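Local structure of sulfotransferase (Alicyclobacillus acidocaldarius subsp. acidocaldarius, 3RNL) at residues N10-G15 against V91-Y96; G98-M103 against V171-D176; A110-M115 against E181-I186; I114-P119 against G165-Q170. The protein probably transfers sulfo groups to an acceptor molecule and binds magnesium ions. All coordinates share one frame; numbering follows the deposited sequence.

Contact 1: residues N10-G15 against V91-Y96; sequences NFFIVG and VFYLFY
Val14 lays its branched side chain against the root of Tyr93, the two crossing at about a right angle with CB of Val14 and CB of Tyr93 3.5 Å apart. The valine's CG1 stands anti to the carbonyl carbon (chi1 -57°) and reaches CD2 of Tyr93, 4.1 Å away, while CG2 turns to CB of Leu94. Beyond this tight pair the tyrosine ring meets CD1 of Phe12 through its CE2, at 4.4 Å, and its hydroxyl is hydrogen-bonded to Glu88. One backbone hydrogen bond fastens the loop to the strand end: N of Leu94 donates to O of Val14 over 2.8 Å, with a clearly bent N-H...O angle of 135°. Strand 11-13 is the central strand of the parallel sheet, and Gly15 opens a G-x-x-K-x-G-T-S sequence that probably corresponds to the 5'-phosphosulfate-binding loop of sulfotransferases, the counterpart of the P-loop. Gly15 has a phi of 142°, in a region that calls for glycine, and its bare CA comes to 3.4 Å from O of Val91. On the flanks, Met103 of helix 99-106 packs on Phe12 and Val14, and Tyr174 of helix 167-178 covers Val14 and Leu94.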
loop_
_atom_site.group_PDB
_atom_site.type_symbol
_atom_site.label_atom_id
_atom_site.label_comp_id
_atom_site.label_asym_id
_atom_site.label_seq_id
_atom_site.Cartn_x
_atom_site.Cartn_y
_atom_site.Cartn_z
ATOM N N ASN A 10 15.181 7.037 -1.925
ATOM C CA ASN A 10 15.700 6.024 -1.011
ATOM C C ASN A 10 14.716 5.270 -0.111
ATOM O O ASN A 10 15.147 4.517 0.767
ATOM C CB ASN A 10 16.922 6.529 -0.271
ATOM C CG ASN A 10 16.625 7.767 0.522
ATOM O OD1 ASN A 10 15.481 8.025 0.862
ATOM N ND2 ASN A 10 17.658 8.549 0.812
ATOM N N PHE A 11 13.427 5.566 -0.232
ATOM C CA PHE A 11 12.418 4.765 0.458
ATOM C C PHE A 11 11.141 4.719 -0.360
ATOM O O PHE A 11 10.927 5.566 -1.245
ATOM C CB PHE A 11 12.182 5.241 1.914
ATOM C CG PHE A 11 11.342 6.497 2.051
ATOM C CD1 PHE A 11 9.974 6.413 2.293
ATOM C CD2 PHE A 11 11.944 7.755 2.022
ATOM C CE1 PHE A 11 9.192 7.577 2.450
ATOM C CE2 PHE A 11 11.184 8.919 2.182
ATOM C CZ PHE A 11 9.800 8.829 2.400
ATOM N N PHE A 12 10.318 3.705 -0.110
ATOM C CA PHE A 12 9.068 3.570 -0.844
ATOM C C PHE A 12 7.978 3.208 0.120
ATOM O O PHE A 12 8.195 2.419 1.035
ATOM C CB PHE A 12 9.189 2.455 -1.897
ATOM C CG PHE A 12 10.267 2.719 -2.913
ATOM C CD1 PHE A 12 10.001 3.487 -4.033
ATOM C CD2 PHE A 12 11.535 2.198 -2.752
ATOM C CE1 PHE A 12 10.990 3.745 -4.960
ATOM C CE2 PHE A 12 12.532 2.442 -3.693
ATOM C CZ PHE A 12 12.256 3.219 -4.794
ATOM N N ILE A 13 6.804 3.793 -0.089
ATOM C CA ILE A 13 5.610 3.404 0.659
ATOM C C ILE A 13 4.843 2.510 -0.301
ATOM O O ILE A 13 4.400 2.957 -1.360
ATOM C CB ILE A 13 4.781 4.638 1.040
ATOM C CG1 ILE A 13 5.588 5.510 2.016
ATOM C CG2 ILE A 13 3.451 4.216 1.673
ATOM C CD1 ILE A 13 4.964 6.906 2.273
ATOM N N VAL A 14 4.789 1.221 0.016
ATOM C CA VAL A 14 4.351 0.254 -0.996
ATOM C C VAL A 14 2.911 -0.237 -0.925
ATOM O O VAL A 14 2.487 -1.036 -1.763
ATOM C CB VAL A 14 5.309 -0.951 -1.050
ATOM C CG1 VAL A 14 6.733 -0.462 -1.339
ATOM C CG2 VAL A 14 5.263 -1.730 0.272
ATOM N N GLY A 15 2.172 0.168 0.099
ATOM C CA GLY A 15 0.813 -0.349 0.244
ATOM C C GLY A 15 0.569 -0.551 1.724
ATOM O O GLY A 15 1.406 -0.140 2.541
ATOM N N VAL A 91 0.350 2.211 -4.082
ATOM C CA VAL A 91 -0.229 1.247 -3.152
ATOM C C VAL A 91 -0.277 -0.207 -3.622
ATOM O O VAL A 91 -0.481 -1.098 -2.801
ATOM C CB VAL A 91 -1.627 1.678 -2.685
ATOM C CG1 VAL A 91 -1.538 3.011 -1.947
ATOM C CG2 VAL A 91 -2.573 1.746 -3.867
ATOM N N PHE A 92 -0.121 -0.468 -4.920
ATOM C CA PHE A 92 -0.056 -1.852 -5.365
ATOM C C PHE A 92 1.375 -2.392 -5.529
ATOM O O PHE A 92 1.581 -3.498 -6.014
ATOM C CB PHE A 92 -0.942 -2.097 -6.595
ATOM C CG PHE A 92 -2.398 -1.811 -6.330
ATOM C CD1 PHE A 92 -3.122 -2.613 -5.457
ATOM C CD2 PHE A 92 -3.034 -0.734 -6.926
ATOM C CE1 PHE A 92 -4.481 -2.348 -5.200
ATOM C CE2 PHE A 92 -4.379 -0.468 -6.669
ATOM C CZ PHE A 92 -5.097 -1.279 -5.800
ATOM N N TYR A 93 2.362 -1.588 -5.151
ATOM C CA TYR A 93 3.732 -2.103 -5.086
ATOM C C TYR A 93 3.804 -3.376 -4.228
ATOM O O TYR A 93 4.548 -4.302 -4.536
ATOM C CB TYR A 93 4.644 -1.032 -4.495
ATOM C CG TYR A 93 5.182 -0.000 -5.465
ATOM C CD1 TYR A 93 5.178 -0.217 -6.837
ATOM C CD2 TYR A 93 5.754 1.176 -4.990
ATOM C CE1 TYR A 93 5.711 0.722 -7.719
ATOM C CE2 TYR A 93 6.287 2.122 -5.860
ATOM C CZ TYR A 93 6.270 1.879 -7.218
ATOM O OH TYR A 93 6.799 2.806 -8.071
ATOM N N LEU A 94 3.026 -3.427 -3.155
ATOM C CA LEU A 94 3.054 -4.590 -2.258
ATOM C C LEU A 94 2.463 -5.817 -2.961
ATOM O O LEU A 94 2.933 -6.956 -2.816
ATOM C CB LEU A 94 2.247 -4.256 -0.994
ATOM C CG LEU A 94 2.189 -5.401 0.031
ATOM C CD1 LEU A 94 3.600 -5.775 0.554
ATOM C CD2 LEU A 94 1.259 -5.037 1.201
ATOM N N PHE A 95 1.442 -5.567 -3.771
ATOM C CA PHE A 95 0.662 -6.637 -4.381
ATOM C C PHE A 95 1.349 -7.307 -5.575
ATOM O O PHE A 95 1.308 -8.533 -5.706
ATOM C CB PHE A 95 -0.701 -6.080 -4.820
ATOM C CG PHE A 95 -1.548 -7.072 -5.590
ATOM C CD1 PHE A 95 -2.183 -8.114 -4.934
ATOM C CD2 PHE A 95 -1.705 -6.955 -6.967
ATOM C CE1 PHE A 95 -2.974 -9.028 -5.637
ATOM C CE2 PHE A 95 -2.482 -7.870 -7.677
ATOM C CZ PHE A 95 -3.112 -8.905 -7.011
ATOM N N TYR A 96 1.972 -6.524 -6.446
ATOM C CA TYR A 96 2.555 -7.098 -7.667
ATOM C C TYR A 96 3.882 -7.778 -7.329
ATOM O O TYR A 96 4.777 -7.158 -6.752
ATOM C CB TYR A 96 2.724 -6.017 -8.741
ATOM C CG TYR A 96 1.398 -5.692 -9.401
ATOM C CD1 TYR A 96 0.746 -6.643 -10.187
ATOM C CD2 TYR A 96 0.782 -4.467 -9.208
ATOM C CE1 TYR A 96 -0.482 -6.363 -10.780
ATOM C CE2 TYR A 96 -0.442 -4.173 -9.807
ATOM C CZ TYR A 96 -1.063 -5.127 -10.588
ATOM O OH TYR A 96 -2.287 -4.854 -11.180
#

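Contact 2: residues G98-M103 against V171-D176; sequences GTAQRM and VKRYLD. With MG (magnesium ion), chain C.
Helices 99-103 and 171-176 run nearly parallel, their axes 9.2 Å apart at closest approach and inclined by 23°, with Ala100 and Tyr174 as the nearest backbone neighbours. The small side chain of Ala100 lets the Tyr174 ring slip in against its helix. Its CB sits over the middle of the ring, 3.6 Å from the centroid of Tyr174 and almost on the ring normal, a CH-pi contact slightly nearer CD1 and CE1 than the other ring carbons. With CG anti to its carbonyl carbon (chi1 -83°), the Tyr174 ring leans toward helix 99-103. There CG2 of Thr99 touches OH of Tyr174 at 3.3 Å, and the hydroxyl is hydrogen-bonded to the backbone O of Tyr93. At the ring edge, in plane, lies the selenium of the selenomethionine Met103, 5.2 Å from the Tyr174 centroid; this Met-aromatic contact is less certain, since the residue has two conformers. Farther out, CG of Arg173 flanks CB of Ala100 at 4.2 Å. On helix 171-176 itself, NZ of Lys172 forms a salt bridge with OD2 of Asp176 (2.8 Å), approaching its syn lone pair, while the backbone O of Asp176 binds a magnesium ion at 2.3 Å together with four waters. Near-parallel helices packed side by side on one face of a parallel sheet are characteristic of the alpha-beta-alpha sandwich of the P-loop-like sulfotransferase fold.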
loop_
_atom_site.group_PDB
_atom_site.type_symbol
_atom_site.label_atom_id
_atom_site.label_comp_id
_atom_site.label_asym_id
_atom_site.label_seq_id
_atom_site.Cartn_x
_atom_site.Cartn_y
_atom_site.Cartn_z
ATOM N N GLY A 98 6.660 -9.041 -8.590
ATOM C CA GLY A 98 8.017 -8.810 -9.048
ATOM C C GLY A 98 8.572 -7.460 -8.625
ATOM O O GLY A 98 9.742 -7.139 -8.894
ATOM N N THR A 99 7.747 -6.679 -7.931
ATOM C CA THR A 99 8.087 -5.292 -7.625
ATOM C C THR A 99 9.316 -5.157 -6.729
ATOM O O THR A 99 10.229 -4.375 -7.030
ATOM C CB THR A 99 6.883 -4.566 -6.976
ATOM O OG1 THR A 99 5.724 -4.743 -7.813
ATOM C CG2 THR A 99 7.169 -3.070 -6.826
ATOM N N ALA A 100 9.332 -5.906 -5.628
ATOM C CA ALA A 100 10.418 -5.788 -4.660
ATOM C C ALA A 100 11.764 -6.010 -5.341
ATOM O O ALA A 100 12.698 -5.252 -5.116
ATOM C CB ALA A 100 10.240 -6.796 -3.511
ATOM N N GLN A 101 11.859 -7.053 -6.157
ATOM C CA GLN A 101 13.139 -7.377 -6.798
ATOM C C GLN A 101 13.577 -6.297 -7.804
ATOM O O GLN A 101 14.770 -5.974 -7.911
ATOM C CB GLN A 101 13.108 -8.776 -7.446
ATOM C CG GLN A 101 14.491 -9.205 -8.006
ATOM C CD GLN A 101 15.519 -9.427 -6.901
ATOM O OE1 GLN A 101 15.319 -10.250 -6.015
ATOM N NE2 GLN A 101 16.625 -8.683 -6.950
ATOM N N ARG A 102 12.629 -5.713 -8.540
ATOM C CA ARG A 102 12.986 -4.616 -9.457
ATOM C C ARG A 102 13.486 -3.393 -8.705
ATOM O O ARG A 102 14.434 -2.716 -9.141
ATOM C CB ARG A 102 11.794 -4.187 -10.326
ATOM C CG ARG A 102 11.306 -5.268 -11.242
ATOM C CD ARG A 102 10.117 -4.827 -12.144
ATOM N NE ARG A 102 9.544 -6.062 -12.642
ATOM C CZ ARG A 102 8.395 -6.583 -12.224
ATOM N NH1 ARG A 102 7.605 -5.916 -11.370
ATOM N NH2 ARG A 102 8.011 -7.751 -12.713
HETATM N N MSE A 103 12.833 -3.070 -7.591
HETATM C CA MSE A 103 13.291 -1.958 -6.752
HETATM C C MSE A 103 14.685 -2.225 -6.232
HETATM O O MSE A 103 15.543 -1.345 -6.234
HETATM C CB MSE A 103 12.376 -1.765 -5.545
HETATM C CG MSE A 103 11.023 -1.186 -5.859
HETATM SE SE MSE A 103 9.929 -1.301 -4.231
HETATM C CE MSE A 103 8.562 -0.021 -4.730
ATOM N N VAL A 171 4.119 -9.557 1.883
ATOM C CA VAL A 171 5.098 -9.038 2.839
ATOM C C VAL A 171 6.359 -9.916 2.854
ATOM O O VAL A 171 7.497 -9.396 2.888
ATOM C CB VAL A 171 4.471 -8.950 4.238
ATOM C CG1 VAL A 171 5.523 -8.580 5.281
ATOM C CG2 VAL A 171 3.311 -7.923 4.229
ATOM N N LYS A 172 6.176 -11.235 2.793
ATOM C CA LYS A 172 7.345 -12.123 2.780
ATOM C C LYS A 172 8.284 -11.775 1.626
ATOM O O LYS A 172 9.501 -11.788 1.777
ATOM C CB LYS A 172 6.935 -13.593 2.671
ATOM C CG LYS A 172 8.156 -14.535 2.642
ATOM C CD LYS A 172 7.742 -15.994 2.585
ATOM C CE LYS A 172 8.956 -16.935 2.726
ATOM N NZ LYS A 172 9.792 -17.009 1.476
ATOM N N ARG A 173 7.721 -11.479 0.461
ATOM C CA ARG A 173 8.571 -11.155 -0.693
ATOM C C ARG A 173 9.456 -9.935 -0.396
ATOM O O ARG A 173 10.640 -9.928 -0.728
ATOM C CB ARG A 173 7.713 -10.932 -1.953
ATOM C CG ARG A 173 8.500 -10.639 -3.242
ATOM C CD ARG A 173 9.446 -11.774 -3.670
ATOM N NE ARG A 173 8.852 -13.119 -3.641
ATOM C CZ ARG A 173 8.123 -13.649 -4.618
ATOM N NH1 ARG A 173 7.654 -14.897 -4.500
ATOM N NH2 ARG A 173 7.854 -12.932 -5.713
ATOM N N TYR A 174 8.895 -8.902 0.238
ATOM C CA TYR A 174 9.708 -7.735 0.610
ATOM C C TYR A 174 10.737 -8.058 1.683
ATOM O O TYR A 174 11.882 -7.583 1.612
ATOM C CB TYR A 174 8.844 -6.546 1.044
ATOM C CG TYR A 174 8.361 -5.762 -0.155
ATOM C CD1 TYR A 174 9.100 -4.679 -0.642
ATOM C CD2 TYR A 174 7.208 -6.140 -0.842
ATOM C CE1 TYR A 174 8.671 -3.960 -1.764
ATOM C CE2 TYR A 174 6.769 -5.423 -1.966
ATOM C CZ TYR A 174 7.511 -4.347 -2.426
ATOM O OH TYR A 174 7.087 -3.651 -3.547
ATOM N N LEU A 175 10.344 -8.835 2.688
ATOM C CA LEU A 175 11.314 -9.218 3.725
ATOM C C LEU A 175 12.435 -10.061 3.137
ATOM O O LEU A 175 13.611 -9.916 3.529
ATOM C CB LEU A 175 10.637 -9.979 4.860
ATOM C CG LEU A 175 9.651 -9.124 5.670
ATOM C CD1 LEU A 175 8.817 -9.995 6.592
ATOM C CD2 LEU A 175 10.421 -8.100 6.472
ATOM N N ASP A 176 12.089 -10.957 2.216
ATOM C CA ASP A 176 13.123 -11.776 1.583
ATOM C C ASP A 176 14.079 -10.901 0.774
ATOM O O ASP A 176 15.294 -11.046 0.842
ATOM C CB ASP A 176 12.516 -12.814 0.632
ATOM C CG ASP A 176 11.804 -13.937 1.360
ATOM O OD1 ASP A 176 12.007 -14.095 2.592
ATOM O OD2 ASP A 176 11.056 -14.684 0.688
HETATM MG MG MG C . 16.915 -12.550 1.572
HETATM O O HOH W 1 15.978 -13.849 2.817
HETATM O O HOH W 2 17.708 -11.634 -0.280
HETATM O O HOH W 3 15.946 -14.076 -0.236
HETATM O O HOH W 4 17.796 -10.679 2.875
#

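Contact 3: residues A110-M115 against E181-I186; sequences AKILIM and EQVKVI
Ile112 and Ile114 each use both backbone N and O toward strand 183-186, in parallel register. N of Ile112 donates to O of Gln182 (2.8 Å), and O of Ile112 accepts from N of Lys184 (2.9 Å). N of Ile114 then reaches O of Lys184 (3.0 Å), and O of Ile114 receives N of Ile186 (2.8 Å). CA-H...O contacts lie between these bonds, with CA of Met115 3.2 Å from O of Ile186. Ahead of the first bridge, CG of Gln182 stands anti to its carbonyl carbon (chi1 -70°) and the chain runs on extended, carrying the amide to Ala110. NE2 of Gln182 donates to O of Ala110 over 2.9 Å, nearly straight at 164° and from above the carbonyl plane, and also hydrogen-bonds O of Pro108. An alanine in place of Gln182 would remove the amide, and the residues leading into strand 111-115 would probably be less firmly tied to the start of strand 183-186. On one face CD1 of Ile114 touches CG1 of Val183 at 3.8 Å; here Tyr174 and Phe178 of helix 167-178 pack on Ile112, and Leu175 and Phe178 on Val183. On the other, Leu113 and Lys184 lie side by side, and helices 21-29 and 195-206 cover Leu113 and Ile186. Backbone N-H and C=O groups of strand 111-115 thus pair with segment 10-15 on one side and 183-186 on the other, while side chains meet helices on both faces.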
loop_
_atom_site.group_PDB
_atom_site.type_symbol
_atom_site.label_atom_id
_atom_site.label_comp_id
_atom_site.label_asym_id
_atom_site.label_seq_id
_atom_site.Cartn_x
_atom_site.Cartn_y
_atom_site.Cartn_z
ATOM N N ALA A 110 17.410 0.813 -0.396
ATOM C CA ALA A 110 16.118 1.455 -0.113
ATOM C C ALA A 110 15.420 0.910 1.130
ATOM O O ALA A 110 15.516 -0.269 1.444
ATOM C CB ALA A 110 15.183 1.350 -1.331
ATOM N N LYS A 111 14.669 1.775 1.809
ATOM C CA LYS A 111 13.841 1.339 2.933
ATOM C C LYS A 111 12.385 1.261 2.494
ATOM O O LYS A 111 11.954 1.991 1.600
ATOM C CB LYS A 111 13.979 2.298 4.109
ATOM C CG LYS A 111 15.384 2.270 4.710
ATOM C CD LYS A 111 15.567 3.376 5.760
ATOM C CE LYS A 111 17.056 3.468 6.144
ATOM N NZ LYS A 111 17.378 4.585 7.079
ATOM N N ILE A 112 11.644 0.344 3.100
ATOM C CA ILE A 112 10.299 0.031 2.650
ATOM C C ILE A 112 9.330 0.250 3.802
ATOM O O ILE A 112 9.552 -0.293 4.893
ATOM C CB ILE A 112 10.208 -1.452 2.263
ATOM C CG1 ILE A 112 11.294 -1.830 1.243
ATOM C CG2 ILE A 112 8.784 -1.802 1.771
ATOM C CD1 ILE A 112 11.129 -1.150 -0.118
ATOM N N LEU A 113 8.283 1.047 3.569
ATOM C CA LEU A 113 7.190 1.203 4.537
ATOM C C LEU A 113 5.950 0.494 4.042
ATOM O O LEU A 113 5.514 0.718 2.911
ATOM C CB LEU A 113 6.849 2.692 4.729
ATOM C CG LEU A 113 7.897 3.473 5.531
ATOM C CD1 LEU A 113 7.641 4.981 5.454
ATOM C CD2 LEU A 113 7.881 3.005 6.987
ATOM N N ILE A 114 5.371 -0.348 4.897
ATOM C CA ILE A 114 4.161 -1.093 4.549
ATOM C C ILE A 114 3.148 -0.792 5.628
ATOM O O ILE A 114 3.493 -0.862 6.804
ATOM C CB ILE A 114 4.438 -2.611 4.599
ATOM C CG1 ILE A 114 5.490 -2.994 3.555
ATOM C CG2 ILE A 114 3.134 -3.417 4.407
ATOM C CD1 ILE A 114 5.993 -4.438 3.679
HETATM N N MSE A 115 1.911 -0.450 5.254
HETATM C CA MSE A 115 0.863 -0.282 6.271
HETATM C C MSE A 115 -0.241 -1.294 5.995
HETATM O O MSE A 115 -0.697 -1.423 4.860
HETATM C CB MSE A 115 0.288 1.139 6.294
HETATM C CG MSE A 115 -0.791 1.313 7.375
HETATM SE SE MSE A 115 -0.962 3.150 8.013
HETATM C CE MSE A 115 -0.287 4.069 6.462
ATOM N N GLU A 181 16.029 -5.487 8.239
ATOM C CA GLU A 181 16.609 -4.180 8.552
ATOM C C GLU A 181 16.000 -3.038 7.716
ATOM O O GLU A 181 15.937 -1.879 8.153
ATOM C CB GLU A 181 18.130 -4.243 8.347
ATOM C CG GLU A 181 18.869 -2.977 8.722
ATOM C CD GLU A 181 18.996 -2.802 10.218
ATOM O OE1 GLU A 181 19.408 -3.767 10.903
ATOM O OE2 GLU A 181 18.675 -1.700 10.708
ATOM N N GLN A 182 15.619 -3.357 6.482
ATOM C CA GLN A 182 15.134 -2.358 5.534
ATOM C C GLN A 182 13.615 -2.243 5.365
ATOM O O GLN A 182 13.142 -1.580 4.431
ATOM C CB GLN A 182 15.853 -2.504 4.187
ATOM C CG GLN A 182 17.327 -2.080 4.301
ATOM C CD GLN A 182 18.152 -2.452 3.089
ATOM O OE1 GLN A 182 19.196 -3.078 3.219
ATOM N NE2 GLN A 182 17.695 -2.058 1.907
ATOM N N VAL A 183 12.862 -2.974 6.182
ATOM C CA VAL A 183 11.404 -2.981 6.049
ATOM C C VAL A 183 10.751 -2.646 7.388
ATOM O O VAL A 183 11.173 -3.145 8.433
ATOM C CB VAL A 183 10.912 -4.376 5.619
ATOM C CG1 VAL A 183 9.365 -4.378 5.487
ATOM C CG2 VAL A 183 11.578 -4.782 4.306
ATOM N N LYS A 184 9.731 -1.792 7.362
ATOM C CA LYS A 184 8.970 -1.498 8.572
ATOM C C LYS A 184 7.500 -1.680 8.264
ATOM O O LYS A 184 7.000 -1.122 7.288
ATOM C CB LYS A 184 9.229 -0.066 9.045
ATOM C CG LYS A 184 8.422 0.308 10.296
ATOM C CD LYS A 184 8.800 1.691 10.793
ATOM C CE LYS A 184 7.953 2.111 11.995
ATOM N NZ LYS A 184 8.287 1.282 13.189
ATOM N N VAL A 185 6.819 -2.476 9.085
ATOM C CA VAL A 185 5.391 -2.732 8.873
ATOM C C VAL A 185 4.623 -2.004 9.955
ATOM O O VAL A 185 4.952 -2.140 11.129
ATOM C CB VAL A 185 5.099 -4.237 8.981
ATOM C CG1 VAL A 185 3.580 -4.513 8.872
ATOM C CG2 VAL A 185 5.871 -4.990 7.913
ATOM N N ILE A 186 3.623 -1.223 9.559
ATOM C CA ILE A 186 2.802 -0.455 10.497
ATOM C C ILE A 186 1.377 -0.956 10.415
ATOM O O ILE A 186 0.911 -1.308 9.337
ATOM C CB ILE A 186 2.756 1.021 10.089
ATOM C CG1 ILE A 186 4.158 1.616 10.045
ATOM C CG2 ILE A 186 1.886 1.829 11.045
ATOM C CD1 ILE A 186 4.181 2.910 9.260
#

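Contact 4: residues I114-P119 against G165-Q170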
loop_
_atom_site.group_PDB
_atom_site.type_symbol
_atom_site.label_atom_id
_atom_site.label_comp_id
_atom_site.label_asym_id
_atom_site.label_seq_id
_atom_site.Cartn_x
_atom_site.Cartn_y
_atom_site.Cartn_z
ATOM N N ILE A 114 5.371 -0.348 4.897
ATOM C CA ILE A 114 4.161 -1.093 4.549
ATOM C C ILE A 114 3.148 -0.792 5.628
ATOM O O ILE A 114 3.493 -0.862 6.804
ATOM C CB ILE A 114 4.438 -2.611 4.599
ATOM C CG1 ILE A 114 5.490 -2.994 3.555
ATOM C CG2 ILE A 114 3.134 -3.417 4.407
ATOM C CD1 ILE A 114 5.993 -4.438 3.679
HETATM N N MSE A 115 1.911 -0.450 5.254
HETATM C CA MSE A 115 0.863 -0.282 6.271
HETATM C C MSE A 115 -0.241 -1.294 5.995
HETATM O O MSE A 115 -0.697 -1.423 4.860
HETATM C CB MSE A 115 0.288 1.139 6.294
HETATM C CG MSE A 115 -0.791 1.313 7.375
HETATM SE SE MSE A 115 -0.962 3.150 8.013
HETATM C CE MSE A 115 -0.287 4.069 6.462
ATOM N N LEU A 116 -0.651 -2.025 7.029
ATOM C CA LEU A 116 -1.650 -3.076 6.866
ATOM C C LEU A 116 -2.845 -2.807 7.744
ATOM O O LEU A 116 -2.721 -2.311 8.853
ATOM C CB LEU A 116 -1.061 -4.443 7.245
ATOM C CG LEU A 116 0.229 -4.846 6.527
ATOM C CD1 LEU A 116 0.760 -6.176 7.092
ATOM C CD2 LEU A 116 0.001 -4.973 5.019
ATOM N N ARG A 117 -4.007 -3.196 7.247
ATOM C CA ARG A 117 -5.239 -3.015 7.976
ATOM C C ARG A 117 -5.967 -4.354 7.986
ATOM O O ARG A 117 -5.780 -5.149 7.075
ATOM C CB ARG A 117 -6.066 -2.006 7.203
ATOM C CG ARG A 117 -7.385 -1.722 7.780
ATOM C CD ARG A 117 -8.043 -0.707 6.924
ATOM N NE ARG A 117 -9.253 -0.207 7.545
ATOM C CZ ARG A 117 -10.016 0.715 6.986
ATOM N NH1 ARG A 117 -9.682 1.227 5.802
ATOM N NH2 ARG A 117 -11.095 1.128 7.616
ATOM N N ASN A 118 -6.842 -4.585 8.963
ATOM C CA ASN A 118 -7.602 -5.837 8.981
ATOM C C ASN A 118 -8.174 -6.011 7.571
ATOM O O ASN A 118 -8.876 -5.132 7.063
ATOM C CB ASN A 118 -8.743 -5.690 9.991
ATOM C CG ASN A 118 -9.690 -6.883 10.029
ATOM O OD1 ASN A 118 -9.718 -7.719 9.126
ATOM N ND2 ASN A 118 -10.484 -6.957 11.103
ATOM N N PRO A 119 -7.861 -7.143 6.916
ATOM C CA PRO A 119 -8.215 -7.264 5.493
ATOM C C PRO A 119 -9.724 -7.327 5.250
ATOM O O PRO A 119 -10.161 -7.097 4.124
ATOM C CB PRO A 119 -7.560 -8.592 5.072
ATOM C CG PRO A 119 -7.325 -9.344 6.372
ATOM C CD PRO A 119 -7.008 -8.252 7.374
ATOM N N GLY A 165 -5.860 -8.442 0.000
ATOM C CA GLY A 165 -5.791 -8.586 1.446
ATOM C C GLY A 165 -5.029 -9.819 1.921
ATOM O O GLY A 165 -4.855 -9.987 3.139
ATOM N N LEU A 166 -4.542 -10.676 1.019
ATOM C CA LEU A 166 -3.792 -11.789 1.587
ATOM C C LEU A 166 -2.348 -11.311 1.623
ATOM O O LEU A 166 -1.514 -11.653 0.773
ATOM C CB LEU A 166 -3.921 -12.986 0.635
ATOM C CG LEU A 166 -5.321 -13.618 0.550
ATOM C CD1 LEU A 166 -5.487 -14.523 -0.681
ATOM C CD2 LEU A 166 -5.574 -14.408 1.824
ATOM N N TYR A 167 -1.988 -10.776 2.781
ATOM C CA TYR A 167 -0.761 -9.996 2.885
ATOM C C TYR A 167 0.470 -10.861 3.044
ATOM O O TYR A 167 1.572 -10.418 2.731
ATOM C CB TYR A 167 -0.796 -9.072 4.099
ATOM C CG TYR A 167 -1.923 -8.061 4.158
ATOM C CD1 TYR A 167 -2.237 -7.243 3.071
ATOM C CD2 TYR A 167 -2.644 -7.902 5.331
ATOM C CE1 TYR A 167 -3.274 -6.285 3.169
ATOM C CE2 TYR A 167 -3.674 -6.975 5.435
ATOM C CZ TYR A 167 -3.978 -6.166 4.351
ATOM O OH TYR A 167 -4.992 -5.240 4.487
ATOM N N ALA A 168 0.299 -12.057 3.602
ATOM C CA ALA A 168 1.463 -12.778 4.113
ATOM C C ALA A 168 2.515 -12.979 3.026
ATOM O O ALA A 168 3.694 -12.662 3.217
ATOM C CB ALA A 168 1.061 -14.121 4.716
ATOM N N ALA A 169 2.105 -13.515 1.887
ATOM C CA ALA A 169 3.095 -13.777 0.834
ATOM C C ALA A 169 3.678 -12.486 0.259
ATOM O O ALA A 169 4.832 -12.458 -0.183
ATOM C CB ALA A 169 2.484 -14.627 -0.290
ATOM N N GLN A 170 2.869 -11.429 0.232
ATOM C CA GLN A 170 3.311 -10.148 -0.314
ATOM C C GLN A 170 4.377 -9.542 0.581
ATOM O O GLN A 170 5.398 -9.048 0.108
ATOM C CB GLN A 170 2.127 -9.173 -0.406
ATOM C CG GLN A 170 0.973 -9.733 -1.254
ATOM C CD GLN A 170 -0.251 -8.815 -1.230
ATOM O OE1 GLN A 170 -0.118 -7.606 -1.323
ATOM N NE2 GLN A 170 -1.443 -9.398 -1.127
#
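Tyr167 makes the one hydrogen bond across this contact: its OH donates to O of Arg117 over 2.7 Å, lying in the carbonyl plane on a lone pair. With CG anti to its carbonyl carbon (chi1 -59°), the ring points toward the strand end. Among apolar contacts, CD2 of Leu116 stands over the middle of the ring, 3.7 Å from the Tyr167 centroid and 12° off its normal, in a CH-pi contact, and CD of Pro119 lies 4.1 Å from CE2 of Tyr167. The strand here runs out into a Leu-Arg-Asn-Pro loop, which probably corresponds to the sulfotransferase segment leading into the helix associated with 3'-phosphate binding; Asn118 is the N-cap, with OD1 hydrogen-bonded to N of Val120. A polar atom, O of Gly165, covers the opposite ring face and also meets CB of Pro119 at 3.6 Å. An alanine in place of Tyr167 would probably leave O of Arg117 without its hydroxyl donor and open a gap between Leu116 and Gly165. Phe283 and Leu290 of helix 273-294 close over Pro119 and Leu116.

How the contacts relate
Contacts 1, 2 and 4 are largely buried, whereas contact 3 is only partly so, at the sheet's outer strand. Contacts 1, 3 and 4 all reach the parallel sheet: 1 at the end of strand 11-13, 3 between strands 111-116 and 183-187, and 4 where strand 111-116 gives way to a loop. Contacts 2 and 4 both use helix 167-178, through one tyrosine each, yet differ in what the hydroxyl does: Tyr174 hydrogen-bonds the loop of contact 1, Tyr167 the opposing segment itself. Regular backbone hydrogen bonding dominates contact 3; contact 1 has a single bent backbone bond from loop to strand end, and contact 2 relies on side-chain packing. Tyr174, lying against Ile112, connects contact 2 to contact 3.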